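Local coordinates for Serine/threonine-protein phosphatase 2A regulatory subunit B'' subunit alpha (Homo sapiens, PDB 4I5J) that binds calcium through an EF-hand and, as a regulatory subunit of protein phosphatase 2A, might modulate the substrate selectivity and activity of the catalytic subunit, at residues A[28-33]-A[63-68]; A[92-97]-A[108-113]. All blocks are in the same frame, centred on the assembly; numbering follows the deposited sequence.

Interaction 1: A[28-33]-A[63-68]; sequences LEQEDF and TVIQRI
Q30 reaches from the loop that leads into helix 34-43 to helix 54-72, and it changes chemistry along its length. Its CB lies 3.8 Å from CG2 of I65, and CG grazes the same methyl, so the root of the side chain packs as a hydrocarbon. Beyond CG the chain is extended (chi2 -156°) and brings its amide up to that of Q66, where two hydrogen bonds join the groups reciprocally. Q66 NE2 gives an almost straight bond to Q30 OE1 at 2.8 Å, and Q30 NE2 returns a more bent one to Q66 OE1 at 2.9 Å. The two amides are not coplanar: their planes are 47° apart, and Q66 NE2 stands above the carbonyl plane of Q30. Q66 bends at chi2 to present its end, while its NE2 also bonds T62 O and its OE1 accepts from W178 NE1. Beside this polar pair, F33 sets CB 4.0 Å from I65 CD1, and I68 CG2 lies over one face of the F33 ring in a CH-pi contact. Within this EF-hand domain, away from the calcium site, a matched amide pair thus flanks a seam whose other side-chain contacts are apolar, the outside bonds of Q66 helping to fix its amide's turn.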
loop_
_atom_site.group_PDB
_atom_site.type_symbol
_atom_site.label_atom_id
_atom_site.label_comp_id
_atom_site.label_asym_id
_atom_site.label_seq_id
_atom_site.Cartn_x
_atom_site.Cartn_y
_atom_site.Cartn_z
ATOM N N LEU A 28 17.567 3.315 8.462
ATOM C CA LEU A 28 16.689 2.978 9.579
ATOM C C LEU A 28 15.724 1.850 9.207
ATOM O O LEU A 28 15.133 1.840 8.122
ATOM C CB LEU A 28 15.870 4.193 10.030
ATOM C CG LEU A 28 16.603 5.507 10.263
ATOM C CD1 LEU A 28 15.627 6.643 10.575
ATOM C CD2 LEU A 28 17.578 5.330 11.386
ATOM N N GLU A 29 15.556 0.914 10.126
ATOM C CA GLU A 29 14.561 -0.127 9.966
ATOM C C GLU A 29 13.335 0.224 10.780
ATOM O O GLU A 29 13.396 1.122 11.613
ATOM C CB GLU A 29 15.138 -1.458 10.426
ATOM C CG GLU A 29 16.211 -1.939 9.467
ATOM C CD GLU A 29 16.877 -3.195 9.934
ATOM O OE1 GLU A 29 16.760 -3.530 11.141
ATOM O OE2 GLU A 29 17.523 -3.841 9.088
ATOM N N GLN A 30 12.237 -0.493 10.552
ATOM C CA GLN A 30 10.991 -0.228 11.276
ATOM C C GLN A 30 11.179 -0.097 12.771
ATOM O O GLN A 30 10.646 0.841 13.375
ATOM C CB GLN A 30 9.924 -1.282 10.963
ATOM C CG GLN A 30 9.406 -1.152 9.535
ATOM C CD GLN A 30 8.003 -1.734 9.350
ATOM O OE1 GLN A 30 7.392 -2.198 10.301
ATOM N NE2 GLN A 30 7.495 -1.705 8.120
ATOM N N GLU A 31 11.943 -1.016 13.367
ATOM C CA GLU A 31 12.135 -1.023 14.832
ATOM C C GLU A 31 12.757 0.278 15.356
ATOM O O GLU A 31 12.478 0.705 16.475
ATOM C CB GLU A 31 12.995 -2.223 15.275
ATOM C CG GLU A 31 12.339 -3.603 15.085
ATOM C CD GLU A 31 12.312 -4.105 13.624
ATOM O OE1 GLU A 31 11.683 -5.158 13.378
ATOM O OE2 GLU A 31 12.905 -3.470 12.723
ATOM N N ASP A 32 13.582 0.907 14.523
ATOM C CA ASP A 32 14.300 2.123 14.895
ATOM C C ASP A 32 13.361 3.303 15.139
ATOM O O ASP A 32 13.732 4.257 15.819
ATOM C CB ASP A 32 15.305 2.506 13.800
ATOM C CG ASP A 32 16.431 1.499 13.656
ATOM O OD1 ASP A 32 16.783 0.877 14.678
ATOM O OD2 ASP A 32 16.966 1.338 12.526
ATOM N N PHE A 33 12.155 3.240 14.570
ATOM C CA PHE A 33 11.181 4.310 14.735
ATOM C C PHE A 33 10.375 4.165 16.019
ATOM O O PHE A 33 9.675 5.096 16.429
ATOM C CB PHE A 33 10.232 4.358 13.546
ATOM C CG PHE A 33 10.827 5.002 12.334
ATOM C CD1 PHE A 33 11.674 4.289 11.501
ATOM C CD2 PHE A 33 10.573 6.333 12.049
ATOM C CE1 PHE A 33 12.251 4.897 10.373
ATOM C CE2 PHE A 33 11.138 6.943 10.943
ATOM C CZ PHE A 33 11.976 6.227 10.102
ATOM N N THR A 63 0.875 1.017 13.086
ATOM C CA THR A 63 0.216 1.579 11.919
ATOM C C THR A 63 0.946 2.818 11.407
ATOM O O THR A 63 1.147 2.959 10.195
ATOM C CB THR A 63 -1.240 1.905 12.218
ATOM O OG1 THR A 63 -1.914 0.698 12.605
ATOM C CG2 THR A 63 -1.921 2.489 11.000
ATOM N N VAL A 64 1.367 3.701 12.316
ATOM C CA VAL A 64 2.103 4.890 11.899
ATOM C C VAL A 64 3.423 4.481 11.261
ATOM O O VAL A 64 3.849 5.054 10.243
ATOM C CB VAL A 64 2.381 5.859 13.067
ATOM C CG1 VAL A 64 3.292 7.024 12.598
ATOM C CG2 VAL A 64 1.070 6.384 13.640
ATOM N N ILE A 65 4.084 3.494 11.853
ATOM C CA ILE A 65 5.335 3.030 11.261
ATOM C C ILE A 65 5.102 2.453 9.848
ATOM O O ILE A 65 5.869 2.747 8.945
ATOM C CB ILE A 65 6.085 2.068 12.185
ATOM C CG1 ILE A 65 6.480 2.821 13.451
ATOM C CG2 ILE A 65 7.342 1.497 11.500
ATOM C CD1 ILE A 65 7.178 1.990 14.475
ATOM N N GLN A 66 4.025 1.685 9.638
ATOM C CA GLN A 66 3.769 1.143 8.305
ATOM C C GLN A 66 3.583 2.296 7.349
ATOM O O GLN A 66 4.116 2.275 6.244
ATOM C CB GLN A 66 2.523 0.225 8.267
ATOM C CG GLN A 66 2.666 -1.046 9.069
ATOM C CD GLN A 66 4.093 -1.552 9.070
ATOM O OE1 GLN A 66 4.640 -1.915 8.027
ATOM N NE2 GLN A 66 4.713 -1.550 10.238
ATOM N N ARG A 67 2.855 3.322 7.793
ATOM C CA ARG A 67 2.578 4.485 6.941
ATOM C C ARG A 67 3.843 5.264 6.600
ATOM O O ARG A 67 3.983 5.777 5.492
ATOM C CB ARG A 67 1.538 5.414 7.577
ATOM C CG ARG A 67 0.147 4.762 7.689
ATOM C CD ARG A 67 -0.895 5.789 8.085
ATOM N NE ARG A 67 -1.089 6.791 7.032
ATOM C CZ ARG A 67 -1.819 7.897 7.180
ATOM N NH1 ARG A 67 -2.397 8.149 8.343
ATOM N NH2 ARG A 67 -1.952 8.758 6.175
ATOM N N ILE A 68 4.759 5.352 7.550
ATOM C CA ILE A 68 6.040 6.010 7.306
ATOM C C ILE A 68 6.760 5.227 6.201
ATOM O O ILE A 68 7.127 5.790 5.164
ATOM C CB ILE A 68 6.903 6.052 8.602
ATOM C CG1 ILE A 68 6.415 7.142 9.570
ATOM C CG2 ILE A 68 8.369 6.326 8.265
ATOM C CD1 ILE A 68 6.952 6.972 11.030
#

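Interaction 2: A[92-97]-A[108-113]; sequences QTLALL and DYFSYE
T93, on helix 90-97 in the EF-hand domain, meets all three residues that start the segment 108-113, and its two branches face different surroundings. OG1 lies in the plane of the Y109 ring at its edge, 3.7 Å from CE1, and accepts a hydrogen bond from a water that also donates to D108 OD2, so the two side chains are bridged without touching through their polar ends. N89 adds to this polar cluster: its backbone O bonds T93 OG1, and its side-chain amide serves D108 OD2 and Y109 OH. The other branch of T93, CG2, is anti to the backbone N; it touches Y109 CD1 and meets the edge of the F110 ring, 3.8 Å from CD1. One residue on, L94 brings CD2 to 3.7 Å from F110 CZ. A turn after T93, L97 has CG anti to the backbone N (chi1 -175°), which carries CD2 over the centre of the F110 ring, 3.9 Å from the centroid, a close CH-pi contact. An alanine in place of F110 would probably leave L97 CD2 without the ring face it packs on and open a gap beside T93 and L94. The ring also touches V64 on helix 54-72 and L37 on helix 34-43, while L97 reaches V40, which places this structural packing where helix 90-97 and the turn that leads into helix 112-125 close over those two helices.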
loop_
_atom_site.group_PDB
_atom_site.type_symbol
_atom_site.label_atom_id
_atom_site.label_comp_id
_atom_site.label_asym_id
_atom_site.label_seq_id
_atom_site.Cartn_x
_atom_site.Cartn_y
_atom_site.Cartn_z
ATOM N N GLN A 92 9.297 17.506 7.828
ATOM C CA GLN A 92 8.337 18.625 7.909
ATOM C C GLN A 92 7.102 18.250 8.725
ATOM O O GLN A 92 6.601 19.038 9.517
ATOM C CB GLN A 92 7.897 19.086 6.518
ATOM C CG GLN A 92 6.742 20.065 6.564
ATOM C CD GLN A 92 6.003 20.134 5.258
ATOM O OE1 GLN A 92 6.278 19.369 4.323
ATOM N NE2 GLN A 92 5.050 21.043 5.181
ATOM N N THR A 93 6.607 17.030 8.544
ATOM C CA THR A 93 5.449 16.588 9.310
ATOM C C THR A 93 5.775 16.516 10.820
ATOM O O THR A 93 4.925 16.787 11.662
ATOM C CB THR A 93 4.948 15.205 8.819
ATOM O OG1 THR A 93 4.524 15.304 7.453
ATOM C CG2 THR A 93 3.768 14.745 9.651
ATOM N N LEU A 94 7.001 16.143 11.163
ATOM C CA LEU A 94 7.423 16.189 12.563
ATOM C C LEU A 94 7.404 17.623 13.060
ATOM O O LEU A 94 6.955 17.902 14.166
ATOM C CB LEU A 94 8.830 15.613 12.735
ATOM C CG LEU A 94 8.925 14.095 12.689
ATOM C CD1 LEU A 94 10.285 13.633 13.230
ATOM C CD2 LEU A 94 7.789 13.504 13.488
ATOM N N ALA A 95 7.895 18.540 12.235
ATOM C CA ALA A 95 7.884 19.953 12.600
ATOM C C ALA A 95 6.452 20.457 12.839
ATOM O O ALA A 95 6.210 21.278 13.732
ATOM C CB ALA A 95 8.579 20.774 11.532
ATOM N N LEU A 96 5.503 19.951 12.050
ATOM C CA LEU A 96 4.104 20.372 12.165
ATOM C C LEU A 96 3.434 19.698 13.364
ATOM O O LEU A 96 2.574 20.270 14.014
ATOM C CB LEU A 96 3.325 20.052 10.883
ATOM C CG LEU A 96 3.654 20.792 9.581
ATOM C CD1 LEU A 96 2.877 20.185 8.407
ATOM C CD2 LEU A 96 3.357 22.292 9.681
ATOM N N LEU A 97 3.844 18.473 13.642
ATOM C CA LEU A 97 3.349 17.702 14.776
ATOM C C LEU A 97 3.603 18.407 16.103
ATOM O O LEU A 97 2.779 18.352 17.011
ATOM C CB LEU A 97 4.037 16.334 14.782
ATOM C CG LEU A 97 3.604 15.293 15.804
ATOM C CD1 LEU A 97 2.165 14.935 15.569
ATOM C CD2 LEU A 97 4.491 14.074 15.677
ATOM N N ASP A 108 -0.954 13.176 7.293
ATOM C CA ASP A 108 0.131 12.310 6.845
ATOM C C ASP A 108 0.687 11.578 8.055
ATOM O O ASP A 108 1.010 12.208 9.052
ATOM C CB ASP A 108 1.246 13.101 6.172
ATOM C CG ASP A 108 0.790 13.801 4.901
ATOM O OD1 ASP A 108 -0.047 13.242 4.162
ATOM O OD2 ASP A 108 1.283 14.917 4.648
ATOM N N TYR A 109 0.769 10.249 7.953
ATOM C CA TYR A 109 1.398 9.370 8.950
ATOM C C TYR A 109 0.634 9.218 10.247
ATOM O O TYR A 109 0.300 8.103 10.616
ATOM C CB TYR A 109 2.846 9.772 9.281
ATOM C CG TYR A 109 3.684 10.096 8.069
ATOM C CD1 TYR A 109 4.074 11.401 7.826
ATOM C CD2 TYR A 109 4.069 9.106 7.161
ATOM C CE1 TYR A 109 4.820 11.731 6.734
ATOM C CE2 TYR A 109 4.822 9.437 6.023
ATOM C CZ TYR A 109 5.182 10.767 5.829
ATOM O OH TYR A 109 5.937 11.181 4.762
ATOM N N PHE A 110 0.358 10.336 10.930
ATOM C CA PHE A 110 0.055 10.310 12.364
ATOM C C PHE A 110 -1.387 10.250 12.812
ATOM O O PHE A 110 -1.645 9.953 13.986
ATOM C CB PHE A 110 0.719 11.500 13.058
ATOM C CG PHE A 110 2.198 11.372 13.127
ATOM C CD1 PHE A 110 3.003 12.013 12.203
ATOM C CD2 PHE A 110 2.784 10.567 14.087
ATOM C CE1 PHE A 110 4.375 11.864 12.248
ATOM C CE2 PHE A 110 4.164 10.427 14.147
ATOM C CZ PHE A 110 4.956 11.063 13.226
ATOM N N SER A 111 -2.308 10.563 11.909
ATOM C CA SER A 111 -3.713 10.731 12.269
ATOM C C SER A 111 -4.241 9.555 13.037
ATOM O O SER A 111 -4.068 8.418 12.593
ATOM C CB SER A 111 -4.553 10.871 11.016
ATOM O OG SER A 111 -5.938 10.792 11.315
ATOM N N TYR A 112 -4.883 9.818 14.180
ATOM C CA TYR A 112 -5.472 8.740 14.965
ATOM C C TYR A 112 -6.730 8.216 14.307
ATOM O O TYR A 112 -6.960 7.001 14.279
ATOM C CB TYR A 112 -5.790 9.150 16.421
ATOM C CG TYR A 112 -6.169 7.930 17.220
ATOM C CD1 TYR A 112 -5.191 7.119 17.771
ATOM C CD2 TYR A 112 -7.501 7.541 17.349
ATOM C CE1 TYR A 112 -5.524 5.972 18.476
ATOM C CE2 TYR A 112 -7.842 6.413 18.031
ATOM C CZ TYR A 112 -6.857 5.626 18.598
ATOM O OH TYR A 112 -7.216 4.496 19.297
ATOM N N GLU A 113 -7.541 9.134 13.786
ATOM C CA GLU A 113 -8.767 8.789 13.067
ATOM C C GLU A 113 -8.484 7.838 11.906
ATOM O O GLU A 113 -9.251 6.904 11.645
ATOM C CB GLU A 113 -9.425 10.051 12.489
ATOM C CG GLU A 113 -10.243 10.876 13.476
ATOM C CD GLU A 113 -10.617 12.261 12.939
ATOM O OE1 GLU A 113 -10.159 12.634 11.834
ATOM O OE2 GLU A 113 -11.370 12.983 13.628
HETATM O O HOH W 1 2.400 16.561 6.414
#

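How the interactions relate
Both contacts are largely buried and lie away from the calcium site. In interaction 1 the partly exposed partner is Q30; in interaction 2 L94 and D108 are partly exposed, while T93, L97, Y109 and F110 are buried. They share helix 54-72: interaction 1 uses I65, Q66 and I68, while V64 and I68 of the same segment pack against F110 and Y109 of interaction 2. Helix 34-43 is common as well, since 28-33 runs into it and L37 and V40 touch the second contact. An aromatic ring packs on aliphatic side chains in both, but direct side-chain hydrogen bonds cross interaction 1, whereas a water does the polar bridging in interaction 2.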